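Local atomic coordinates of putative laminarinase (Phanerochaete chrysosporium, PDB entry 2W39), a protein that probably hydrolyses beta-1,3- and mixed beta-1,3-1,4-glucans such as laminarin and lichenin, as an extracellular beta-sandwich enzyme of glycosyl hydrolase family 16. Residues A[7-12]-A[78-83]; A[123-128]-A[265-270]; A[209-212]-A[218-221]; A[275-278]-A[283-286]. All coordinates share one frame; numbering follows the deposited sequence. Where two conformers were deposited one is given.

Interaction 1: residues A[7-12]-A[78-83]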
loop_
_atom_site.group_PDB
_atom_site.type_symbol
_atom_site.label_atom_id
_atom_site.label_comp_id
_atom_site.label_asym_id
_atom_site.label_seq_id
_atom_site.Cartn_x
_atom_site.Cartn_y
_atom_site.Cartn_z
ATOM N N ASP A 7 -17.915 -3.588 3.768
ATOM C CA ASP A 7 -17.730 -3.570 2.316
ATOM C C ASP A 7 -17.021 -4.827 1.888
ATOM O O ASP A 7 -16.068 -5.262 2.527
ATOM C CB ASP A 7 -16.902 -2.362 1.880
ATOM C CG ASP A 7 -17.604 -1.056 2.143
ATOM O OD1 ASP A 7 -18.558 -0.731 1.398
ATOM O OD2 ASP A 7 -17.218 -0.345 3.097
ATOM N N ASN A 8 -17.485 -5.396 0.789
ATOM C CA ASN A 8 -16.901 -6.581 0.228
ATOM C C ASN A 8 -16.606 -6.294 -1.230
ATOM O O ASN A 8 -17.529 -6.287 -2.056
ATOM C CB ASN A 8 -17.882 -7.754 0.347
ATOM C CG ASN A 8 -17.277 -9.057 -0.121
ATOM O OD1 ASN A 8 -16.065 -9.157 -0.319
ATOM N ND2 ASN A 8 -18.119 -10.062 -0.328
ATOM N N TRP A 9 -15.336 -6.048 -1.550
ATOM C CA TRP A 9 -14.975 -5.668 -2.901
ATOM C C TRP A 9 -14.205 -6.768 -3.607
ATOM O O TRP A 9 -13.102 -7.132 -3.191
ATOM C CB TRP A 9 -14.165 -4.382 -2.875
ATOM C CG TRP A 9 -14.837 -3.200 -2.216
ATOM C CD1 TRP A 9 -16.118 -2.756 -2.399
ATOM C CD2 TRP A 9 -14.224 -2.285 -1.303
ATOM N NE1 TRP A 9 -16.330 -1.621 -1.646
ATOM C CE2 TRP A 9 -15.180 -1.306 -0.974
ATOM C CE3 TRP A 9 -12.958 -2.223 -0.708
ATOM C CZ2 TRP A 9 -14.906 -0.257 -0.095
ATOM C CZ3 TRP A 9 -12.681 -1.176 0.149
ATOM C CH2 TRP A 9 -13.656 -0.210 0.458
ATOM N N VAL A 10 -14.808 -7.282 -4.676
ATOM C CA VAL A 10 -14.204 -8.303 -5.522
ATOM C C VAL A 10 -14.450 -7.926 -6.981
ATOM O O VAL A 10 -15.566 -7.536 -7.351
ATOM C CB VAL A 10 -14.848 -9.689 -5.240
ATOM C CG1 VAL A 10 -14.328 -10.754 -6.206
ATOM C CG2 VAL A 10 -14.602 -10.114 -3.786
ATOM N N GLY A 11 -13.421 -8.040 -7.814
ATOM C CA GLY A 11 -13.604 -7.909 -9.268
ATOM C C GLY A 11 -14.256 -6.610 -9.684
ATOM O O GLY A 11 -13.804 -5.531 -9.312
ATOM N N SER A 12 -15.355 -6.706 -10.431
ATOM C CA SER A 12 -15.992 -5.509 -10.975
ATOM C C SER A 12 -16.536 -4.549 -9.901
ATOM O O SER A 12 -16.791 -3.381 -10.198
ATOM C CB SER A 12 -17.118 -5.899 -11.933
ATOM O OG SER A 12 -18.130 -6.592 -11.235
ATOM N N LYS A 78 -15.891 5.594 -0.096
ATOM C CA LYS A 78 -16.139 5.701 1.326
ATOM C C LYS A 78 -14.885 6.023 2.115
ATOM O O LYS A 78 -13.751 5.763 1.671
ATOM C CB LYS A 78 -16.746 4.408 1.837
ATOM C CG LYS A 78 -18.181 4.272 1.365
ATOM C CD LYS A 78 -18.752 2.913 1.655
ATOM C CE LYS A 78 -18.989 2.694 3.118
ATOM N NZ LYS A 78 -19.769 1.429 3.295
ATOM N N THR A 79 -15.097 6.597 3.297
ATOM C CA THR A 79 -14.028 6.841 4.250
ATOM C C THR A 79 -14.300 6.049 5.533
ATOM O O THR A 79 -15.434 5.621 5.780
ATOM C CB THR A 79 -13.890 8.330 4.583
ATOM O OG1 THR A 79 -15.126 8.741 5.156
ATOM C CG2 THR A 79 -13.577 9.150 3.355
ATOM N N TYR A 80 -13.262 5.896 6.353
ATOM C CA TYR A 80 -13.259 4.979 7.488
ATOM C C TYR A 80 -12.508 5.583 8.655
ATOM O O TYR A 80 -11.517 6.286 8.478
ATOM C CB TYR A 80 -12.615 3.618 7.103
ATOM C CG TYR A 80 -13.306 2.999 5.916
ATOM C CD1 TYR A 80 -14.479 2.262 6.081
ATOM C CD2 TYR A 80 -12.832 3.208 4.622
ATOM C CE1 TYR A 80 -15.162 1.748 4.998
ATOM C CE2 TYR A 80 -13.504 2.697 3.530
ATOM C CZ TYR A 80 -14.662 1.953 3.717
ATOM O OH TYR A 80 -15.321 1.443 2.622
ATOM N N THR A 81 -12.977 5.268 9.862
ATOM C CA THR A 81 -12.288 5.660 11.096
ATOM C C THR A 81 -11.863 4.368 11.816
ATOM O O THR A 81 -10.840 3.783 11.447
ATOM C CB THR A 81 -13.129 6.615 11.966
ATOM O OG1 THR A 81 -14.380 5.992 12.286
ATOM C CG2 THR A 81 -13.371 7.942 11.215
ATOM N N THR A 82 -12.628 3.920 12.813
ATOM C CA THR A 82 -12.365 2.635 13.453
ATOM C C THR A 82 -12.876 1.515 12.545
ATOM O O THR A 82 -14.067 1.458 12.204
ATOM C CB THR A 82 -13.007 2.592 14.830
ATOM O OG1 THR A 82 -12.317 3.537 15.650
ATOM C CG2 THR A 82 -12.915 1.205 15.447
ATOM N N HIS A 83 -11.959 0.656 12.092
ATOM C CA HIS A 83 -12.313 -0.361 11.120
ATOM C C HIS A 83 -11.181 -1.361 10.999
ATOM O O HIS A 83 -10.079 -1.139 11.522
ATOM C CB HIS A 83 -12.595 0.260 9.738
ATOM C CG HIS A 83 -11.375 0.771 9.027
ATOM N ND1 HIS A 83 -10.670 1.880 9.448
ATOM C CD2 HIS A 83 -10.776 0.361 7.883
ATOM C CE1 HIS A 83 -9.678 2.111 8.600
ATOM N NE2 HIS A 83 -9.716 1.199 7.642
#
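D7 and K78 are the closest pair along the two backbones, yet their CA atoms stay 9.5 Å apart, so side chains must bridge the gap. The 7-9 part of strand 2-9 runs out into loop here, while 78-83 is irregular chain crossing from strand 69-76 of one sheet of the beta sandwich to strand 83-89 of the other. The D7 carboxylate is the meeting point. K78 NZ comes in on the syn side and straddles it, 3.1 Å from both D7 OD1 and D7 OD2, a salt bridge only 17° out of the carboxylate plane. To get there the lysine chain bends at chi3 (70°). Y80 uses another direction: its OH donates to D7 OD2 at 2.6 Å, from well above the carboxylate plane, and that plane stands 85° from the tyrosine ring. The same OH lies at the edge of the W9 ring, 3.2 Å from W9 CH2, while D7 CB sits over one face of that indole. K78 NZ has a second salt bridge, to E6. With K78 NZ across both oxygens and Y80 OH on OD2 as well, D7 is probably kept ionised, and the pull of the carboxylate is likely to fix the Y80 hydroxyl.

Interaction 2: residues A[123-128]-A[265-270]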
loop_
_atom_site.group_PDB
_atom_site.type_symbol
_atom_site.label_atom_id
_atom_site.label_comp_id
_atom_site.label_asym_id
_atom_site.label_seq_id
_atom_site.Cartn_x
_atom_site.Cartn_y
_atom_site.Cartn_z
ATOM N N ASN A 123 11.604 -0.344 -5.706
ATOM C CA ASN A 123 12.713 -0.985 -6.423
ATOM C C ASN A 123 12.959 -2.411 -5.996
ATOM O O ASN A 123 14.112 -2.853 -5.935
ATOM C CB ASN A 123 13.993 -0.152 -6.268
ATOM C CG ASN A 123 13.822 1.258 -6.802
ATOM O OD1 ASN A 123 13.211 1.448 -7.851
ATOM N ND2 ASN A 123 14.370 2.244 -6.103
ATOM N N ASP A 124 11.878 -3.140 -5.717
ATOM C CA ASP A 124 11.946 -4.562 -5.358
ATOM C C ASP A 124 12.655 -4.843 -4.032
ATOM O O ASP A 124 13.021 -5.978 -3.748
ATOM C CB ASP A 124 12.548 -5.397 -6.514
ATOM C CG ASP A 124 11.717 -5.324 -7.773
ATOM O OD1 ASP A 124 10.479 -5.212 -7.676
ATOM O OD2 ASP A 124 12.297 -5.411 -8.883
ATOM N N GLN A 125 12.834 -3.824 -3.204
ATOM C CA GLN A 125 13.598 -4.001 -1.973
ATOM C C GLN A 125 12.749 -4.460 -0.801
ATOM O O GLN A 125 12.155 -3.664 -0.079
ATOM C CB GLN A 125 14.344 -2.712 -1.613
ATOM C CG GLN A 125 15.314 -2.261 -2.682
ATOM C CD GLN A 125 16.342 -3.312 -2.995
ATOM O OE1 GLN A 125 17.235 -3.573 -2.187
ATOM N NE2 GLN A 125 16.233 -3.927 -4.168
ATOM N N SER A 126 12.700 -5.779 -0.610
ATOM C CA SER A 126 12.088 -6.378 0.580
ATOM C C SER A 126 12.870 -5.946 1.820
ATOM O O SER A 126 14.041 -5.569 1.712
ATOM C CB SER A 126 12.097 -7.909 0.483
ATOM O OG SER A 126 11.149 -8.378 -0.456
ATOM N N PRO A 127 12.242 -5.998 3.002
ATOM C CA PRO A 127 10.858 -6.333 3.316
ATOM C C PRO A 127 9.890 -5.161 3.176
ATOM O O PRO A 127 10.271 -4.015 2.930
ATOM C CB PRO A 127 10.951 -6.747 4.779
ATOM C CG PRO A 127 11.978 -5.819 5.331
ATOM C CD PRO A 127 13.002 -5.672 4.230
ATOM N N ASN A 128 8.615 -5.480 3.359
ATOM C CA ASN A 128 7.560 -4.484 3.398
ATOM C C ASN A 128 7.784 -3.517 4.557
ATOM O O ASN A 128 8.286 -3.905 5.611
ATOM C CB ASN A 128 6.215 -5.178 3.604
ATOM C CG ASN A 128 5.057 -4.226 3.448
ATOM O OD1 ASN A 128 4.946 -3.570 2.423
ATOM N ND2 ASN A 128 4.212 -4.121 4.470
ATOM N N ASN A 265 20.042 3.094 -7.761
ATOM C CA ASN A 265 21.280 2.385 -8.078
ATOM C C ASN A 265 21.708 1.440 -6.963
ATOM O O ASN A 265 22.290 0.389 -7.239
ATOM C CB ASN A 265 22.414 3.352 -8.430
ATOM C CG ASN A 265 22.128 4.166 -9.678
ATOM O OD1 ASN A 265 21.596 3.659 -10.682
ATOM N ND2 ASN A 265 22.475 5.440 -9.629
ATOM N N GLY A 266 21.400 1.807 -5.718
ATOM C CA GLY A 266 21.694 0.965 -4.554
ATOM C C GLY A 266 20.979 -0.371 -4.595
ATOM O O GLY A 266 21.436 -1.355 -4.002
ATOM N N ALA A 267 19.849 -0.402 -5.297
ATOM C CA ALA A 267 19.075 -1.619 -5.493
ATOM C C ALA A 267 19.603 -2.471 -6.646
ATOM O O ALA A 267 19.057 -3.548 -6.931
ATOM C CB ALA A 267 17.599 -1.259 -5.729
ATOM N N GLY A 268 20.643 -1.988 -7.326
ATOM C CA GLY A 268 21.182 -2.673 -8.501
ATOM C C GLY A 268 20.558 -2.263 -9.821
ATOM O O GLY A 268 20.844 -2.855 -10.861
ATOM N N CYS A 269 19.706 -1.239 -9.795
ATOM C CA CYS A 269 19.040 -0.798 -11.010
ATOM C C CYS A 269 19.967 0.120 -11.817
ATOM O O CYS A 269 20.659 0.952 -11.229
ATOM C CB CYS A 269 17.725 -0.110 -10.655
ATOM S SG CYS A 269 16.566 -1.203 -9.797
ATOM N N PRO A 270 19.996 -0.046 -13.157
ATOM C CA PRO A 270 20.959 0.669 -14.012
ATOM C C PRO A 270 20.546 2.077 -14.429
ATOM O O PRO A 270 19.383 2.318 -14.755
ATOM C CB PRO A 270 21.050 -0.232 -15.244
ATOM C CG PRO A 270 19.685 -0.842 -15.354
ATOM C CD PRO A 270 19.161 -0.982 -13.941
HETATM O O HOH W 1 16.120 -4.368 -7.135
HETATM O O HOH W 2 18.400 -5.514 -5.305
#
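A bend at chi2 (-58°) folds the Q125 chain so that its amide comes back over A267, leaving Q125 NE2 3.4 Å from A267 CB. From the same loop, N123 presents CB to that methyl, at 3.8 Å from A267 CB. The folded glutamine is held by its own loop: NE2 donates to N123 O at 3.0 Å, nearly straight at 169° and with the acceptor in the amide plane. Two waters carry the polar link across. One donates to both N123 O and A267 O; the other accepts from Q125 NE2 and gives a short 2.6 Å bond to A267 O, so that carbonyl takes two water protons. The polar end of N123 turns elsewhere, to G97 N and A258 O. A267 follows helix 261-266, and G268 at positive phi makes the Schellman motif there. Just beyond, C269 passes N123 CB and forms the disulfide to C96. The loop 123-128, linking strands 115-120 and 129-133 of the mixed sheet, thus lies against the C-terminal end of helix 261-266, with N123 also packed on I263 and F264 of that helix.

Interaction 3: residues A[209-212]-A[218-221]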
loop_
_atom_site.group_PDB
_atom_site.type_symbol
_atom_site.label_atom_id
_atom_site.label_comp_id
_atom_site.label_asym_id
_atom_site.label_seq_id
_atom_site.Cartn_x
_atom_site.Cartn_y
_atom_site.Cartn_z
ATOM N N PRO A 209 -5.097 -16.714 10.271
ATOM C CA PRO A 209 -6.450 -16.757 10.823
ATOM C C PRO A 209 -7.507 -16.954 9.744
ATOM O O PRO A 209 -7.486 -16.275 8.719
ATOM C CB PRO A 209 -6.600 -15.384 11.494
ATOM C CG PRO A 209 -5.199 -15.031 11.874
ATOM C CD PRO A 209 -4.372 -15.504 10.704
ATOM N N ASN A 210 -8.461 -17.847 9.996
ATOM C CA ASN A 210 -9.547 -18.050 9.045
ATOM C C ASN A 210 -10.290 -16.740 8.735
ATOM O O ASN A 210 -10.705 -16.501 7.603
ATOM C CB ASN A 210 -10.500 -19.134 9.533
ATOM C CG ASN A 210 -11.501 -19.514 8.496
ATOM O OD1 ASN A 210 -11.267 -20.440 7.698
ATOM N ND2 ASN A 210 -12.606 -18.801 8.456
ATOM N N ASP A 211 -10.455 -15.895 9.754
ATOM C CA ASP A 211 -11.111 -14.596 9.566
ATOM C C ASP A 211 -10.486 -13.807 8.415
ATOM O O ASP A 211 -11.185 -13.158 7.640
ATOM C CB ASP A 211 -10.929 -13.732 10.809
ATOM C CG ASP A 211 -11.826 -14.107 11.954
ATOM O OD1 ASP A 211 -12.705 -14.988 11.803
ATOM O OD2 ASP A 211 -11.642 -13.477 13.017
ATOM N N ILE A 212 -9.163 -13.833 8.357
ATOM C CA ILE A 212 -8.420 -13.126 7.319
ATOM C C ILE A 212 -8.484 -13.879 5.995
ATOM O O ILE A 212 -8.771 -13.281 4.958
ATOM C CB ILE A 212 -6.958 -12.909 7.761
ATOM C CG1 ILE A 212 -6.887 -11.875 8.903
ATOM C CG2 ILE A 212 -6.061 -12.505 6.587
ATOM C CD1 ILE A 212 -5.519 -11.712 9.512
ATOM N N THR A 218 -18.309 -11.940 9.938
ATOM C CA THR A 218 -17.983 -11.599 11.328
ATOM C C THR A 218 -16.535 -11.995 11.613
ATOM O O THR A 218 -16.129 -13.117 11.274
ATOM C CB THR A 218 -18.916 -12.324 12.316
ATOM O OG1 THR A 218 -20.266 -11.917 12.076
ATOM C CG2 THR A 218 -18.544 -12.002 13.736
ATOM N N ILE A 219 -15.773 -11.092 12.231
ATOM C CA ILE A 219 -14.383 -11.364 12.576
ATOM C C ILE A 219 -14.121 -10.945 14.005
ATOM O O ILE A 219 -14.871 -10.144 14.571
ATOM C CB ILE A 219 -13.373 -10.647 11.638
ATOM C CG1 ILE A 219 -13.512 -9.116 11.748
ATOM C CG2 ILE A 219 -13.511 -11.159 10.207
ATOM C CD1 ILE A 219 -12.412 -8.337 11.033
ATOM N N ASN A 220 -13.063 -11.503 14.590
ATOM C CA ASN A 220 -12.645 -11.114 15.925
ATOM C C ASN A 220 -11.120 -11.073 15.966
ATOM O O ASN A 220 -10.455 -12.113 15.921
ATOM C CB ASN A 220 -13.191 -12.118 16.949
ATOM C CG ASN A 220 -12.812 -11.772 18.378
ATOM O OD1 ASN A 220 -12.034 -10.859 18.640
ATOM N ND2 ASN A 220 -13.386 -12.510 19.322
ATOM N N THR A 221 -10.564 -9.865 16.037
ATOM C CA THR A 221 -9.121 -9.700 15.922
ATOM C C THR A 221 -8.370 -10.194 17.155
ATOM O O THR A 221 -7.152 -10.334 17.095
ATOM C CB THR A 221 -8.736 -8.233 15.622
ATOM O OG1 THR A 221 -9.180 -7.415 16.710
ATOM C CG2 THR A 221 -9.376 -7.760 14.338
HETATM O O HOH W 3 -15.259 -15.224 12.715
#
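D211 OD2 takes the backbone N-H of N220 at 2.9 Å, almost straight at 175°, with the donor lying above the carboxylate plane. The other oxygen works through a water, which donates 2.7 Å to D211 OD1 and reaches T218 O on its far side. The carboxylate therefore spans the strand from T218 to N220, with I219 under its middle: D211 CB rests 3.7 Å from I219 CG2, and D211 OD2 is 3.6 Å from I219 CB. Putting CG1 of I219 between its backbone N and carbonyl carbon (chi1 63°) leaves CG2 as the branch that meets the aspartate, while the CG1 arm leads off into the protein. Strand 218-220 pairs with strand 2-9 in one sheet of the GH16 beta sandwich, I219 bonding to Y3 and T221 to A1 through the backbone. The N-H of N220 turns to the other side of the strand, where D211 from the first turn of helix 210-214 takes the place of a strand partner. Replacing D211 by an alanine would probably leave the N220 N-H and W224 NE1 without their acceptor and the water on T218 O without its second anchor. Next outward, W224 NE1 gives OD2 a second hydrogen bond, and the side chains of P209, I212 and I219 also touch W224. P209 occupies the N-cap position of the helix, whose amino end probably favours the negative charge of D211. I212 points into the interior, onto V86 and F201.

Interaction 4: residues A[275-278]-A[283-286]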
loop_
_atom_site.group_PDB
_atom_site.type_symbol
_atom_site.label_atom_id
_atom_site.label_comp_id
_atom_site.label_asym_id
_atom_site.label_seq_id
_atom_site.Cartn_x
_atom_site.Cartn_y
_atom_site.Cartn_z
ATOM N N ASP A 275 15.068 7.529 -17.053
ATOM C CA ASP A 275 15.456 6.957 -18.330
ATOM C C ASP A 275 15.077 5.463 -18.419
ATOM O O ASP A 275 14.640 4.996 -19.472
ATOM C CB ASP A 275 16.949 7.200 -18.552
ATOM C CG ASP A 275 17.397 6.882 -19.958
ATOM O OD1 ASP A 275 16.817 7.434 -20.914
ATOM O OD2 ASP A 275 18.365 6.106 -20.095
ATOM N N TYR A 276 15.213 4.729 -17.313
ATOM C CA TYR A 276 14.855 3.319 -17.261
ATOM C C TYR A 276 13.360 3.140 -17.506
ATOM O O TYR A 276 12.940 2.316 -18.319
ATOM C CB TYR A 276 15.268 2.712 -15.916
ATOM C CG TYR A 276 15.064 1.219 -15.865
ATOM C CD1 TYR A 276 16.064 0.357 -16.318
ATOM C CD2 TYR A 276 13.862 0.664 -15.414
ATOM C CE1 TYR A 276 15.890 -1.018 -16.306
ATOM C CE2 TYR A 276 13.679 -0.713 -15.408
ATOM C CZ TYR A 276 14.689 -1.545 -15.849
ATOM O OH TYR A 276 14.494 -2.913 -15.820
ATOM N N VAL A 277 12.568 3.932 -16.789
ATOM C CA VAL A 277 11.114 3.872 -16.931
ATOM C C VAL A 277 10.669 4.293 -18.338
ATOM O O VAL A 277 9.753 3.687 -18.897
ATOM C CB VAL A 277 10.443 4.711 -15.822
ATOM C CG1 VAL A 277 8.938 4.900 -16.094
ATOM C CG2 VAL A 277 10.665 4.044 -14.466
ATOM N N ASN A 278 11.317 5.297 -18.936
ATOM C CA ASN A 278 10.951 5.710 -20.286
ATOM C C ASN A 278 11.186 4.600 -21.306
ATOM O O ASN A 278 10.375 4.363 -22.192
ATOM C CB ASN A 278 11.789 6.916 -20.743
ATOM C CG ASN A 278 11.384 8.221 -20.091
ATOM O OD1 ASN A 278 10.342 8.316 -19.448
ATOM N ND2 ASN A 278 12.222 9.255 -20.266
ATOM N N ALA A 283 10.010 -4.272 -19.341
ATOM C CA ALA A 283 10.455 -4.500 -17.966
ATOM C C ALA A 283 9.341 -4.250 -16.942
ATOM O O ALA A 283 9.532 -4.517 -15.760
ATOM C CB ALA A 283 11.664 -3.633 -17.645
ATOM N N PHE A 284 8.205 -3.725 -17.401
ATOM C CA PHE A 284 7.063 -3.447 -16.534
ATOM C C PHE A 284 5.904 -4.400 -16.747
ATOM O O PHE A 284 4.827 -4.185 -16.198
ATOM C CB PHE A 284 6.666 -1.969 -16.653
ATOM C CG PHE A 284 7.770 -1.075 -16.219
ATOM C CD1 PHE A 284 8.583 -0.447 -17.153
ATOM C CD2 PHE A 284 8.100 -0.985 -14.878
ATOM C CE1 PHE A 284 9.663 0.313 -16.736
ATOM C CE2 PHE A 284 9.167 -0.216 -14.459
ATOM C CZ PHE A 284 9.951 0.422 -15.398
ATOM N N ALA A 285 6.127 -5.489 -17.488
ATOM C CA ALA A 285 5.077 -6.501 -17.655
ATOM C C ALA A 285 4.634 -7.096 -16.312
ATOM O O ALA A 285 3.474 -7.466 -16.154
ATOM C CB ALA A 285 5.528 -7.594 -18.617
ATOM N N ASN A 286 5.549 -7.151 -15.351
ATOM C CA ASN A 286 5.227 -7.678 -14.025
ATOM C C ASN A 286 4.943 -6.600 -12.993
ATOM O O ASN A 286 4.840 -6.886 -11.806
ATOM C CB ASN A 286 6.288 -8.670 -13.558
ATOM C CG ASN A 286 6.237 -9.967 -14.357
ATOM O OD1 ASN A 286 5.154 -10.438 -14.722
ATOM N ND2 ASN A 286 7.400 -10.539 -14.638
#
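V277 O accepts a hydrogen bond from NH2 of R69 and at the same time lies 4.0 Å from F284 CE1, so this helix carbonyl marks where a polar tie and the apolar contact meet. One residue earlier, Y276 O receives the side-chain ND2 of N280. Both of those bonds go to residues outside the contact; between the segments themselves the contact is apolar packing. F284 sends the end of its ring toward the helix, CZ foremost: it stands 3.8 Å from V277 CG2 and 3.9 Å from Y276 CE2, while CE1 lies 3.8 Å from V277 CA. The phenyl thus fits between the valine branch and the tyrosine ring, crossing the V277 side chain at about a right angle and the Y276 ring obliquely. Y276 holds its CG anti to the backbone N (chi1 -173°), which swings the ring along past F284 and on to A283. There the methyl of A283 touches its far end, A283 CB being 3.4 Å from Y276 OH and 4.1 Å from Y276 CZ. Replacing Y276 by a serine would strip the ring from F284 CZ and A283 CB, and the gap would probably let the phenyl turn. V277 also touches C254, whose disulfide partner C273 begins the helix, and Y276 packs on C96. Helix 273-279 and its return loop, packed together through F284 next to the C254-C273 disulfide, lead into strand 288-297 of the antiparallel sheet of the GH16 beta sandwich.

In the fold
From the N terminus, interaction 1 comes first: it closes a loop of 65 residues, joining strand 2-9 to the crossover that links the two sheets. Interaction 2 then spans 136 residues, bringing the loop after strand 115-120 against the end of helix 261-266. Nested inside that span is interaction 3, a short closure of five residues between helix 210-214 and strand 218-220, on the same sheet as interaction 1. Interaction 4 follows in series, turning the chain back on helix 273-279. Interactions 1 and 3 lie on one side of the molecule, 2 and 4 on the other, where P270 CG packs 3.9 Å from Y276 CE1.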